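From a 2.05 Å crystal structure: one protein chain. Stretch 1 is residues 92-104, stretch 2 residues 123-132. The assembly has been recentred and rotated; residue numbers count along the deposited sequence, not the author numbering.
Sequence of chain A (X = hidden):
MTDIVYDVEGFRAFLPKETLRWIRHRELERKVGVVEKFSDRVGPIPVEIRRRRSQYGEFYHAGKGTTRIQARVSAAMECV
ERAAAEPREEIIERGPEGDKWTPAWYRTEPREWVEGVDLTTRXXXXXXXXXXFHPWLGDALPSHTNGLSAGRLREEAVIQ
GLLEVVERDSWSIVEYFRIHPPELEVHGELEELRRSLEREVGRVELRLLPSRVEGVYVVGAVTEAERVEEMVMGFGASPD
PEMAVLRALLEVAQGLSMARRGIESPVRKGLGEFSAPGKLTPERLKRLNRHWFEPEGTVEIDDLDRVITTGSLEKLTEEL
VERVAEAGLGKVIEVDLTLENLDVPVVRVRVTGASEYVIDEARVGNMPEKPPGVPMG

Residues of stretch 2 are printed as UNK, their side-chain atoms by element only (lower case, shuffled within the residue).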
ATOM      1  N   ILE A  92     -22.132 -10.464  -2.421  1.00 43.90           N
ATOM      2  CA  ILE A  92     -22.273 -10.870  -1.021  1.00 44.62           C
ATOM      3  C   ILE A  92     -23.052 -12.184  -0.945  1.00 47.56           C
ATOM      4  O   ILE A  92     -24.058 -12.359  -1.642  1.00 49.24           O
ATOM      5  CB  ILE A  92     -22.911  -9.760  -0.141  1.00 44.78           C
ATOM      6  CG1 ILE A  92     -21.943  -8.573   0.009  1.00 43.30           C
ATOM      7  CG2 ILE A  92     -23.258 -10.283   1.249  1.00 43.59           C
ATOM      8  CD1 ILE A  92     -22.585  -7.267   0.433  1.00 41.30           C
ATOM      9  N   GLU A  93     -22.562 -13.106  -0.118  1.00 48.44           N
ATOM     10  CA  GLU A  93     -23.259 -14.361   0.175  1.00 50.11           C
ATOM     11  C   GLU A  93     -23.546 -14.477   1.660  1.00 50.82           C
ATOM     12  O   GLU A  93     -22.711 -14.109   2.496  1.00 51.26           O
ATOM     13  CB  GLU A  93     -22.456 -15.564  -0.308  1.00 52.24           C
ATOM     14  CG  GLU A  93     -22.620 -15.842  -1.792  1.00 56.00           C
ATOM     15  CD  GLU A  93     -21.728 -16.966  -2.283  1.00 60.01           C
ATOM     16  OE1 GLU A  93     -21.859 -18.105  -1.778  1.00 62.33           O
ATOM     17  OE2 GLU A  93     -20.898 -16.710  -3.187  1.00 61.62           O
ATOM     18  N   ARG A  94     -24.731 -14.984   1.986  1.00 51.73           N
ATOM     19  CA  ARG A  94     -25.168 -15.028   3.379  1.00 53.39           C
ATOM     20  C   ARG A  94     -25.207 -16.413   4.007  1.00 55.40           C
ATOM     21  O   ARG A  94     -24.935 -16.555   5.204  1.00 57.13           O
ATOM     22  CB  ARG A  94     -26.483 -14.278   3.566  1.00 50.91           C
ATOM     23  CG  ARG A  94     -26.234 -12.807   3.814  1.00 49.24           C
ATOM     24  CD  ARG A  94     -27.506 -11.990   3.879  1.00 46.38           C
ATOM     25  NE  ARG A  94     -27.177 -10.570   3.998  1.00 45.79           N
ATOM     26  CZ  ARG A  94     -26.942  -9.763   2.966  1.00 44.90           C
ATOM     27  NH1 ARG A  94     -27.015 -10.228   1.724  1.00 43.12           N
ATOM     28  NH2 ARG A  94     -26.644  -8.487   3.171  1.00 44.28           N
ATOM     29  N   GLY A  95     -25.526 -17.423   3.205  1.00 55.50           N
ATOM     30  CA  GLY A  95     -25.467 -18.808   3.660  1.00 60.88           C
ATOM     31  C   GLY A  95     -24.421 -19.575   2.876  1.00 63.29           C
ATOM     32  O   GLY A  95     -24.780 -20.465   2.103  1.00 67.66           O
ATOM     33  N   PRO A  96     -23.122 -19.242   3.063  1.00 63.89           N
ATOM     34  CA  PRO A  96     -22.135 -19.856   2.182  1.00 64.23           C
ATOM     35  C   PRO A  96     -21.752 -21.284   2.587  1.00 64.66           C
ATOM     36  O   PRO A  96     -21.734 -21.623   3.778  1.00 62.72           O
ATOM     37  CB  PRO A  96     -20.936 -18.916   2.294  1.00 63.14           C
ATOM     38  CG  PRO A  96     -21.050 -18.302   3.646  1.00 62.63           C
ATOM     39  CD  PRO A  96     -22.474 -18.424   4.110  1.00 62.50           C
ATOM     40  N   GLU A  97     -21.460 -22.098   1.578  1.00 66.89           N
ATOM     41  CA  GLU A  97     -20.967 -23.455   1.761  1.00 66.55           C
ATOM     42  C   GLU A  97     -19.504 -23.488   1.318  1.00 61.29           C
ATOM     43  O   GLU A  97     -19.185 -23.142   0.172  1.00 60.96           O
ATOM     44  CB  GLU A  97     -21.822 -24.446   0.954  1.00 71.33           C
ATOM     45  CG  GLU A  97     -21.803 -25.889   1.457  1.00 76.48           C
ATOM     46  CD  GLU A  97     -22.643 -26.113   2.710  1.00 79.71           C
ATOM     47  OE1 GLU A  97     -23.824 -25.694   2.740  1.00 81.45           O
ATOM     48  OE2 GLU A  97     -22.124 -26.728   3.667  1.00 80.79           O
ATOM     49  N   GLY A  98     -18.627 -23.873   2.243  1.00 57.23           N
ATOM     50  CA  GLY A  98     -17.191 -23.988   1.985  1.00 53.41           C
ATOM     51  C   GLY A  98     -16.343 -23.489   3.140  1.00 51.33           C
ATOM     52  O   GLY A  98     -16.863 -23.195   4.225  1.00 49.67           O
ATOM     53  N   ASP A  99     -15.033 -23.399   2.903  1.00 49.05           N
ATOM     54  CA  ASP A  99     -14.082 -22.858   3.881  1.00 48.70           C
ATOM     55  C   ASP A  99     -14.358 -21.378   4.161  1.00 47.33           C
ATOM     56  O   ASP A  99     -14.784 -20.639   3.272  1.00 44.05           O
ATOM     57  CB  ASP A  99     -12.638 -23.029   3.394  1.00 51.81           C
ATOM     58  CG  ASP A  99     -12.198 -24.488   3.323  1.00 54.84           C
ATOM     59  OD1 ASP A  99     -12.394 -25.239   4.305  1.00 58.76           O
ATOM     60  OD2 ASP A  99     -11.625 -24.880   2.286  1.00 55.03           O
ATOM     61  N   LYS A 100     -14.117 -20.966   5.404  1.00 46.75           N
ATOM     62  CA  LYS A 100     -14.341 -19.589   5.841  1.00 47.92           C
ATOM     63  C   LYS A 100     -13.145 -19.105   6.635  1.00 46.82           C
ATOM     64  O   LYS A 100     -12.607 -19.848   7.462  1.00 47.13           O
ATOM     65  CB  LYS A 100     -15.570 -19.494   6.751  1.00 48.75           C
ATOM     66  CG  LYS A 100     -16.912 -19.782   6.107  1.00 48.54           C
ATOM     67  CD  LYS A 100     -17.960 -19.909   7.198  1.00 50.81           C
ATOM     68  CE  LYS A 100     -19.363 -20.015   6.629  1.00 54.94           C
ATOM     69  NZ  LYS A 100     -20.375 -20.143   7.716  1.00 54.79           N
ATOM     70  N   TRP A 101     -12.730 -17.866   6.387  1.00 43.72           N
ATOM     71  CA  TRP A 101     -11.793 -17.203   7.278  1.00 43.02           C
ATOM     72  C   TRP A 101     -12.582 -16.366   8.276  1.00 43.86           C
ATOM     73  O   TRP A 101     -13.292 -15.428   7.894  1.00 43.64           O
ATOM     74  CB  TRP A 101     -10.753 -16.357   6.516  1.00 41.13           C
ATOM     75  CG  TRP A 101      -9.952 -15.423   7.411  1.00 40.60           C
ATOM     76  CD1 TRP A 101      -9.388 -15.726   8.625  1.00 40.26           C
ATOM     77  CD2 TRP A 101      -9.637 -14.043   7.161  1.00 39.69           C
ATOM     78  NE1 TRP A 101      -8.761 -14.621   9.149  1.00 40.05           N
ATOM     79  CE2 TRP A 101      -8.885 -13.578   8.269  1.00 39.66           C
ATOM     80  CE3 TRP A 101      -9.911 -13.157   6.107  1.00 39.64           C
ATOM     81  CZ2 TRP A 101      -8.395 -12.261   8.351  1.00 40.66           C
ATOM     82  CZ3 TRP A 101      -9.428 -11.839   6.191  1.00 39.30           C
ATOM     83  CH2 TRP A 101      -8.683 -11.408   7.309  1.00 40.06           C
ATOM     84  N   THR A 102     -12.461 -16.732   9.550  1.00 44.98           N
ATOM     85  CA  THR A 102     -13.099 -16.011  10.651  1.00 46.70           C
ATOM     86  C   THR A 102     -12.006 -15.452  11.571  1.00 49.13           C
ATOM     87  O   THR A 102     -11.421 -16.203  12.353  1.00 53.55           O
ATOM     88  CB  THR A 102     -14.092 -16.913  11.422  1.00 45.97           C
ATOM     89  OG1 THR A 102     -14.981 -17.541  10.492  1.00 45.83           O
ATOM     90  CG2 THR A 102     -14.916 -16.105  12.428  1.00 46.25           C
ATOM     91  N   PRO A 103     -11.716 -14.136  11.466  1.00 48.49           N
ATOM     92  CA  PRO A 103     -10.681 -13.508  12.300  1.00 49.92           C
ATOM     93  C   PRO A 103     -10.972 -13.623  13.798  1.00 51.60           C
ATOM     94  O   PRO A 103     -12.141 -13.705  14.198  1.00 49.43           O
ATOM     95  CB  PRO A 103     -10.731 -12.041  11.883  1.00 50.08           C
ATOM     96  CG  PRO A 103     -11.340 -12.035  10.525  1.00 49.66           C
ATOM     97  CD  PRO A 103     -12.299 -13.183  10.503  1.00 49.08           C
ATOM     98  N   ALA A 104      -9.905 -13.613  14.599  1.00 54.55           N
ATOM     99  CA  ALA A 104      -9.962 -13.787  16.060  1.00 57.23           C
ATOM    100  C   ALA A 104     -10.978 -12.892  16.781  1.00 60.54           C
ATOM    101  O   ALA A 104     -11.666 -13.348  17.699  1.00 62.71           O
ATOM    102  CB  ALA A 104      -8.575 -13.588  16.658  1.00 56.42           C
ATOM    103  N   UNK A 123      -7.993 -23.274  -3.691  1.00 41.24           N
ATOM    104  CA  UNK A 123      -9.326 -23.610  -3.205  1.00 42.20           C
ATOM    105  C   UNK A 123     -10.107 -22.339  -2.860  1.00 42.91           C
ATOM    106  O   UNK A 123      -9.503 -21.350  -2.418  1.00 42.76           O
ATOM    107  c   UNK A 123      -9.640 -26.712  -3.112  1.00 53.00           C
ATOM    108  c   UNK A 123      -8.758 -25.918  -2.167  1.00 49.47           C
ATOM    109  o   UNK A 123      -9.084 -27.363  -4.019  1.00 55.26           O
ATOM    110  c   UNK A 123      -9.236 -24.486  -1.951  1.00 44.82           C
ATOM    111  o   UNK A 123     -10.883 -26.685  -2.954  1.00 58.26           O
ATOM    112  N   UNK A 124     -11.448 -22.359  -3.043  1.00 42.16           N
ATOM    113  CA  UNK A 124     -12.262 -21.230  -2.579  1.00 41.34           C
ATOM    114  C   UNK A 124     -12.234 -21.081  -1.052  1.00 42.72           C
ATOM    115  O   UNK A 124     -12.162 -22.083  -0.323  1.00 43.30           O
ATOM    116  c   UNK A 124     -12.265 -23.362  -3.759  1.00 41.24           C
ATOM    117  c   UNK A 124     -13.474 -22.580  -4.162  1.00 40.76           C
ATOM    118  c   UNK A 124     -13.674 -21.593  -3.051  1.00 41.33           C
ATOM    119  N   UNK A 125     -12.251 -19.833  -0.590  1.00 39.97           N
ATOM    120  CA  UNK A 125     -12.393 -19.505   0.834  1.00 41.24           C
ATOM    121  C   UNK A 125     -13.253 -18.241   0.970  1.00 42.13           C
ATOM    122  O   UNK A 125     -13.050 -17.263   0.241  1.00 42.72           O
ATOM    123  c   UNK A 125     -11.188 -19.153   3.064  1.00 40.62           C
ATOM    124  c   UNK A 125     -11.017 -19.414   1.572  1.00 39.82           C
ATOM    125  c   UNK A 125     -10.085 -18.382   0.939  1.00 40.21           C
ATOM    126  N   UNK A 126     -14.226 -18.285   1.880  1.00 41.90           N
ATOM    127  CA  UNK A 126     -15.091 -17.132   2.145  1.00 41.76           C
ATOM    128  C   UNK A 126     -14.477 -16.172   3.150  1.00 40.40           C
ATOM    129  O   UNK A 126     -13.920 -16.579   4.172  1.00 40.63           O
ATOM    130  c   UNK A 126     -18.772 -17.831  -0.479  1.00 46.61           C
ATOM    131  c   UNK A 126     -17.994 -20.050   0.083  1.00 47.24           C
ATOM    132  c   UNK A 126     -17.298 -18.141   1.423  1.00 44.35           C
ATOM    133  o   UNK A 126     -19.456 -19.719  -1.778  1.00 50.63           O
ATOM    134  c   UNK A 126     -18.048 -17.308   0.587  1.00 44.33           C
ATOM    135  c   UNK A 126     -16.499 -17.567   2.572  1.00 42.19           C
ATOM    136  c   UNK A 126     -17.279 -19.518   1.151  1.00 45.02           C
ATOM    137  c   UNK A 126     -18.741 -19.202  -0.725  1.00 48.34           C
ATOM    138  N   UNK A 127     -14.578 -14.888   2.827  1.00 39.10           N
ATOM    139  CA  UNK A 127     -13.980 -13.817   3.615  1.00 38.57           C
ATOM    140  C   UNK A 127     -15.125 -12.897   4.039  1.00 37.60           C
ATOM    141  O   UNK A 127     -16.024 -12.645   3.229  1.00 38.92           O
ATOM    142  c   UNK A 127     -11.686 -14.012   2.589  1.00 40.69           C
ATOM    143  c   UNK A 127     -12.882 -13.092   2.786  1.00 39.12           C
ATOM    144  c   UNK A 127     -12.408 -11.804   3.439  1.00 38.68           C
ATOM    145  N   UNK A 128     -15.113 -12.409   5.301  1.00 36.26           N
ATOM    146  CA  UNK A 128     -16.176 -11.488   5.735  1.00 36.84           C
ATOM    147  C   UNK A 128     -16.197 -10.240   4.870  1.00 36.17           C
ATOM    148  O   UNK A 128     -15.135  -9.789   4.418  1.00 36.67           O
ATOM    149  c   UNK A 128     -14.879 -12.239   7.619  1.00 37.11           C
ATOM    150  c   UNK A 128     -14.131 -12.644   6.382  1.00 36.40           C
ATOM    151  c   UNK A 128     -15.772 -11.121   7.171  1.00 36.74           C
ATOM    152  N   UNK A 129     -17.393  -9.705   4.633  1.00 35.28           N
ATOM    153  CA  UNK A 129     -17.561  -8.468   3.860  1.00 35.29           C
ATOM    154  C   UNK A 129     -16.747  -7.304   4.430  1.00 33.16           C
ATOM    155  O   UNK A 129     -16.214  -6.502   3.662  1.00 33.29           O
ATOM    156  c   UNK A 129     -19.033  -8.097   3.734  1.00 36.08           C
ATOM    157  N   UNK A 130     -16.618  -7.249   5.761  1.00 32.74           N
ATOM    158  CA  UNK A 130     -15.842  -6.201   6.464  1.00 33.74           C
ATOM    159  C   UNK A 130     -14.338  -6.300   6.186  1.00 35.64           C
ATOM    160  O   UNK A 130     -13.591  -5.344   6.422  1.00 37.48           O
ATOM    161  c   UNK A 130     -15.649  -4.986   8.718  1.00 34.52           C
ATOM    162  n   UNK A 130     -14.707  -5.142   9.640  1.00 33.73           N
ATOM    163  c   UNK A 130     -16.099  -6.254   7.983  1.00 33.66           C
ATOM    164  o   UNK A 130     -16.154  -3.888   8.472  1.00 34.97           O
ATOM    165  N   UNK A 131     -13.907  -7.462   5.698  1.00 35.46           N
ATOM    166  CA  UNK A 131     -12.523  -7.689   5.312  1.00 36.46           C
ATOM    167  C   UNK A 131     -12.310  -7.532   3.805  1.00 35.91           C
ATOM    168  O   UNK A 131     -11.214  -7.783   3.299  1.00 35.52           O
ATOM    169  c   UNK A 131     -12.059  -9.078   5.775  1.00 37.90           C
ATOM    170  o   UNK A 131      -9.874  -7.975   7.320  1.00 45.95           O
ATOM    171  o   UNK A 131     -11.295  -7.691   8.965  1.00 45.36           O
ATOM    172  c   UNK A 131     -10.958  -8.229   7.895  1.00 42.92           C
ATOM    173  c   UNK A 131     -11.907  -9.239   7.279  1.00 40.14           C
ATOM    174  N   UNK A 132     -13.353  -7.111   3.095  1.00 32.66           N
ATOM    175  CA  UNK A 132     -13.269  -6.931   1.654  1.00 32.66           C
ATOM    176  C   UNK A 132     -13.595  -5.479   1.287  1.00 33.19           C
ATOM    177  O   UNK A 132     -12.808  -4.802   0.609  1.00 32.24           O
ATOM    178  c   UNK A 132     -14.195  -7.652  -0.593  1.00 32.90           C
ATOM    179  c   UNK A 132     -13.787  -9.360   1.160  1.00 31.37           C
ATOM    180  c   UNK A 132     -14.202  -7.920   0.904  1.00 32.19           C
TER
HETATM  181  O   HOH W   1     -21.920 -21.680  -1.060  1.00 52.08           O
HETATM  182  O   HOH W   2      -9.868 -23.057   1.096  1.00 43.23           O

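Position 123 carries three carbons in a row, the third bearing two oxygens: an unbranched chain ending in a carboxylate, which is Glu123. Its CB points toward stretch 1, but its nearest approach is Glu123 CB to Asp99 OD2, 4.9 Å, too far to count as a contact.

At position 124 three carbons close a ring onto the backbone N, so the residue is Pro124. The ring stays clear of stretch 1; the useful atom is the carbonyl. Water 2 donates to Pro124 O (2.9 Å) and to Asp99 OD2 (2.8 Å), bridging two acceptors whose direct separation is 3.9 Å.

Position 125 has one carbon carrying two others. Three carbons, branched at CB and without a polar atom, make Val125, in the p rotamer. Its CG2 lies 3.9 Å from Trp101 N and 4.2 Å from Asp99 CB, packing against the backbone and the base of a side chain.

Position 126 shows one carbon, then a six-carbon ring bearing one oxygen, which can only be Tyr126. Pro96 CB sits over one ring face, 3.5 Å from the centroid and 4° off the normal, a nearly ideal CH-pi contact. Glu97 O approaches the ring edge, 3.3 Å from Tyr126 CE2. At the tip, Tyr126 OH lies 2.9 Å from Glu93 OE1 in a weak hydrogen bond, and the hydroxyl proton has another acceptor within reach. Water 1 links the same end of the ring to the loop, 3.2 Å from Tyr126 OH and 2.7 Å from Glu97 N, from which it accepts. The path beside the ring also suits Gly98: a CB there would come within 3.4 Å of Tyr126 CE2, and its backbone angles by themselves call for glycine.

Position 127 again has one carbon carrying two carbons, giving Val127, now in the t rotamer. Val127 CG1 meets the edge of the Trp101 indole, 3.9 Å from Trp101 CE3.

At position 128 three carbons return to the backbone N, hence Pro128. Its CD is 3.3 Å from Trp101 O, and its CG is 4.0 Å from Pro103 CD, so two prolines pack together.

Position 129 has a single side-chain carbon, Ala129; its CA-to-CB bond points toward stretch 1, but the methyl makes no contact there. Position 130 has two carbons, the second bearing one oxygen and one nitrogen: the amide of Asn130, out of reach.

Position 131 has three carbons and a terminal pair of oxygens, Glu131. Its OE1 lies 3.6 Å from Trp101 CH2, while its carboxylate is satisfied elsewhere in the structure. Position 132, one carbon carrying two, is Val132, which is also out of reach.

The contact works from a single backbone bridge, Lys100 with Tyr126. Tyr126 N donates to Asp99 O and Trp101 N to Tyr126 O, both at 2.8 Å and nearly straight. This short clamp fixes the register; two large aromatics, Tyr126 and Trp101, then extend the contact, with prolines packing against both.

Stretch 2 (123-132) EPVYVPANEV
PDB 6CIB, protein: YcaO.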